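Local coordinates for uncharacterized lipoprotein GfcB (Escherichia coli K12, PDB 2IN5) that is of unknown function but belongs to the YjbF family of lipoproteins and is probably related to group 4 capsule proteins, at residues Ala67-His72 against Val190-Leu195. Residues are numbered along the deposited sequence; the frame is centred on the assembly and turned at random.
Sequences AMLVTH and VEMTFL
The hydroxyl OG1 of T71 is hydrogen-bonded to NE1 of W61 on the adjoining strand 58-62, while CG2 of the same side chain touches M192. Two strands of an all-antiparallel beta fold, 68-72 and 189-194, face each other here purely through side chains; no backbone bond joins them, and the CA atoms of T71 and M192 lie 10.5 Å apart. L69 and T71, alternate residues along their strand, both direct CB toward strand 189-194, and M192, present in the crystal as selenomethionine, meets them. With CG beside its backbone N (chi1 -58°) and chi2 extended, the M192 chain carries its selenium well out from its own strand. T71 meets it tip to tip, CG2 to SE at 4.1 Å, whereas L69 runs past it in the opposing direction and touches the selenium with CD2, also at 4.1 Å. The contact is buried about 4 Å from the centre of the subunit and amounts to only 127 Å². L39 of strand 36-41 packs on L69, extending the apolar core, and the other face of strand 68-72 carries M68 to E55 of the second subunit. At chi3 (-86°) the M192 chain bends, turning methyl CE away from CD2 of L69.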
ATOM      1  N   ALA A  67      -5.146  11.913  -2.388  1.00 50.57           N
ATOM      2  CA  ALA A  67      -4.181  11.871  -3.472  1.00 46.80           C
ATOM      3  C   ALA A  67      -2.998  11.181  -2.802  1.00 44.47           C
ATOM      4  O   ALA A  67      -2.862  11.254  -1.581  1.00 44.37           O
ATOM      5  CB  ALA A  67      -3.802  13.273  -3.907  1.00 47.81           C
HETATM    6  N   MSE A  68      -2.145  10.516  -3.575  1.00 41.17           N
HETATM    7  CA  MSE A  68      -1.017   9.808  -2.985  1.00 38.08           C
HETATM    8  C   MSE A  68       0.351  10.226  -3.493  1.00 34.53           C
HETATM    9  O   MSE A  68       0.511  10.579  -4.651  1.00 33.01           O
HETATM   10  CB  MSE A  68      -1.196   8.304  -3.189  1.00 41.18           C
HETATM   11  CG  MSE A  68      -0.000   7.474  -2.753  1.00 48.28           C
HETATM   12 SE   MSE A  68      -0.393   5.579  -2.623  1.00 59.45          SE
HETATM   13  CE  MSE A  68      -0.053   5.081  -4.459  1.00 57.51           C
ATOM     14  N   LEU A  69       1.335  10.192  -2.602  1.00 31.61           N
ATOM     15  CA  LEU A  69       2.713  10.529  -2.946  1.00 29.68           C
ATOM     16  C   LEU A  69       3.585   9.349  -2.550  1.00 29.20           C
ATOM     17  O   LEU A  69       3.443   8.825  -1.450  1.00 31.10           O
ATOM     18  CB  LEU A  69       3.180  11.777  -2.197  1.00 29.76           C
ATOM     19  CG  LEU A  69       3.082  13.074  -2.988  1.00 29.76           C
ATOM     20  CD1 LEU A  69       1.660  13.588  -2.961  1.00 33.59           C
ATOM     21  CD2 LEU A  69       4.028  14.082  -2.394  1.00 33.17           C
ATOM     22  N   VAL A  70       4.475   8.917  -3.435  1.00 27.70           N
ATOM     23  CA  VAL A  70       5.343   7.783  -3.118  1.00 24.84           C
ATOM     24  C   VAL A  70       6.780   8.252  -3.074  1.00 21.93           C
ATOM     25  O   VAL A  70       7.275   8.875  -4.002  1.00 20.46           O
ATOM     26  CB  VAL A  70       5.191   6.667  -4.151  1.00 26.83           C
ATOM     27  CG1 VAL A  70       6.116   5.489  -3.806  1.00 24.87           C
ATOM     28  CG2 VAL A  70       3.736   6.226  -4.184  1.00 23.77           C
ATOM     29  N   THR A  71       7.462   7.951  -1.986  1.00 21.40           N
ATOM     30  CA  THR A  71       8.826   8.419  -1.863  1.00 21.42           C
ATOM     31  C   THR A  71       9.729   7.419  -1.167  1.00 19.85           C
ATOM     32  O   THR A  71       9.281   6.407  -0.636  1.00 19.58           O
ATOM     33  CB  THR A  71       8.885   9.708  -1.005  1.00 19.96           C
ATOM     34  OG1 THR A  71       8.620   9.358   0.359  1.00 20.06           O
ATOM     35  CG2 THR A  71       7.864  10.730  -1.469  1.00 20.94           C
ATOM     36  N   HIS A  72      11.014   7.718  -1.206  1.00 18.82           N
ATOM     37  CA  HIS A  72      11.984   6.946  -0.470  1.00 21.52           C
ATOM     38  C   HIS A  72      13.033   7.947  -0.026  1.00 20.62           C
ATOM     39  O   HIS A  72      13.760   8.522  -0.840  1.00 21.09           O
ATOM     40  CB  HIS A  72      12.640   5.826  -1.262  1.00 22.23           C
ATOM     41  CG  HIS A  72      13.616   5.055  -0.430  1.00 24.38           C
ATOM     42  ND1 HIS A  72      14.902   5.497  -0.204  1.00 25.66           N
ATOM     43  CD2 HIS A  72      13.444   3.978   0.370  1.00 22.24           C
ATOM     44  CE1 HIS A  72      15.476   4.730   0.703  1.00 24.25           C
ATOM     45  NE2 HIS A  72      14.611   3.803   1.070  1.00 24.70           N
ATOM     46  N   VAL A 190       8.539  20.601  -6.460  1.00 29.02           N
ATOM     47  CA  VAL A 190       7.921  19.957  -5.323  1.00 28.41           C
ATOM     48  C   VAL A 190       8.747  20.239  -4.077  1.00 32.14           C
ATOM     49  O   VAL A 190       9.973  20.120  -4.096  1.00 33.69           O
ATOM     50  CB  VAL A 190       7.846  18.433  -5.549  1.00 25.37           C
ATOM     51  CG1 VAL A 190       7.206  17.750  -4.356  1.00 21.76           C
ATOM     52  CG2 VAL A 190       7.067  18.140  -6.815  1.00 24.04           C
ATOM     53  N   GLU A 191       8.073  20.626  -2.999  1.00 35.63           N
ATOM     54  CA  GLU A 191       8.739  20.917  -1.729  1.00 36.57           C
ATOM     55  C   GLU A 191       8.124  20.033  -0.662  1.00 34.96           C
ATOM     56  O   GLU A 191       6.903  19.965  -0.541  1.00 33.06           O
ATOM     57  CB  GLU A 191       8.546  22.386  -1.339  1.00 40.68           C
ATOM     58  CG  GLU A 191       9.203  23.397  -2.263  1.00 47.30           C
ATOM     59  CD  GLU A 191       8.976  24.830  -1.799  1.00 53.26           C
ATOM     60  OE1 GLU A 191       9.295  25.136  -0.626  1.00 56.56           O
ATOM     61  OE2 GLU A 191       8.482  25.654  -2.608  1.00 55.10           O
HETATM   62  N   MSE A 192       8.967  19.356   0.107  1.00 34.14           N
HETATM   63  CA  MSE A 192       8.475  18.482   1.161  1.00 34.35           C
HETATM   64  C   MSE A 192       9.233  18.681   2.466  1.00 33.83           C
HETATM   65  O   MSE A 192      10.464  18.745   2.475  1.00 32.30           O
HETATM   66  CB  MSE A 192       8.587  17.023   0.732  1.00 36.14           C
HETATM   67  CG  MSE A 192       7.837  16.714  -0.546  1.00 41.49           C
HETATM   68 SE   MSE A 192       7.796  14.824  -0.922  1.00 50.73          SE
HETATM   69  CE  MSE A 192       9.495  14.733  -1.838  1.00 43.09           C
ATOM     70  N   THR A 193       8.486  18.787   3.561  1.00 32.03           N
ATOM     71  CA  THR A 193       9.071  18.958   4.883  1.00 31.75           C
ATOM     72  C   THR A 193       8.518  17.842   5.761  1.00 31.66           C
ATOM     73  O   THR A 193       7.310  17.739   5.966  1.00 32.86           O
ATOM     74  CB  THR A 193       8.725  20.346   5.489  1.00 30.59           C
ATOM     75  OG1 THR A 193       9.271  21.379   4.660  1.00 32.97           O
ATOM     76  CG2 THR A 193       9.326  20.488   6.884  1.00 31.17           C
ATOM     77  N   PHE A 194       9.409  16.994   6.259  1.00 31.02           N
ATOM     78  CA  PHE A 194       9.007  15.872   7.092  1.00 31.70           C
ATOM     79  C   PHE A 194       9.047  16.264   8.550  1.00 33.60           C
ATOM     80  O   PHE A 194      10.113  16.477   9.115  1.00 34.19           O
ATOM     81  CB  PHE A 194       9.914  14.688   6.793  1.00 27.83           C
ATOM     82  CG  PHE A 194       9.993  14.376   5.342  1.00 24.32           C
ATOM     83  CD1 PHE A 194      10.774  15.151   4.499  1.00 25.10           C
ATOM     84  CD2 PHE A 194       9.218  13.369   4.797  1.00 26.26           C
ATOM     85  CE1 PHE A 194      10.778  14.930   3.126  1.00 23.66           C
ATOM     86  CE2 PHE A 194       9.212  13.136   3.420  1.00 25.66           C
ATOM     87  CZ  PHE A 194       9.991  13.918   2.588  1.00 25.43           C
ATOM     88  N   LEU A 195       7.860  16.357   9.141  1.00 37.33           N
ATOM     89  CA  LEU A 195       7.683  16.793  10.513  1.00 40.38           C
ATOM     90  C   LEU A 195       8.101  15.869  11.634  1.00 41.89           C
ATOM     91  O   LEU A 195       8.708  16.314  12.607  1.00 42.74           O
ATOM     92  CB  LEU A 195       6.228  17.199  10.748  1.00 41.81           C
ATOM     93  CG  LEU A 195       5.637  18.388   9.979  1.00 44.57           C
ATOM     94  CD1 LEU A 195       6.533  19.617  10.092  1.00 44.39           C
ATOM     95  CD2 LEU A 195       5.467  18.006   8.542  1.00 44.81           C
TER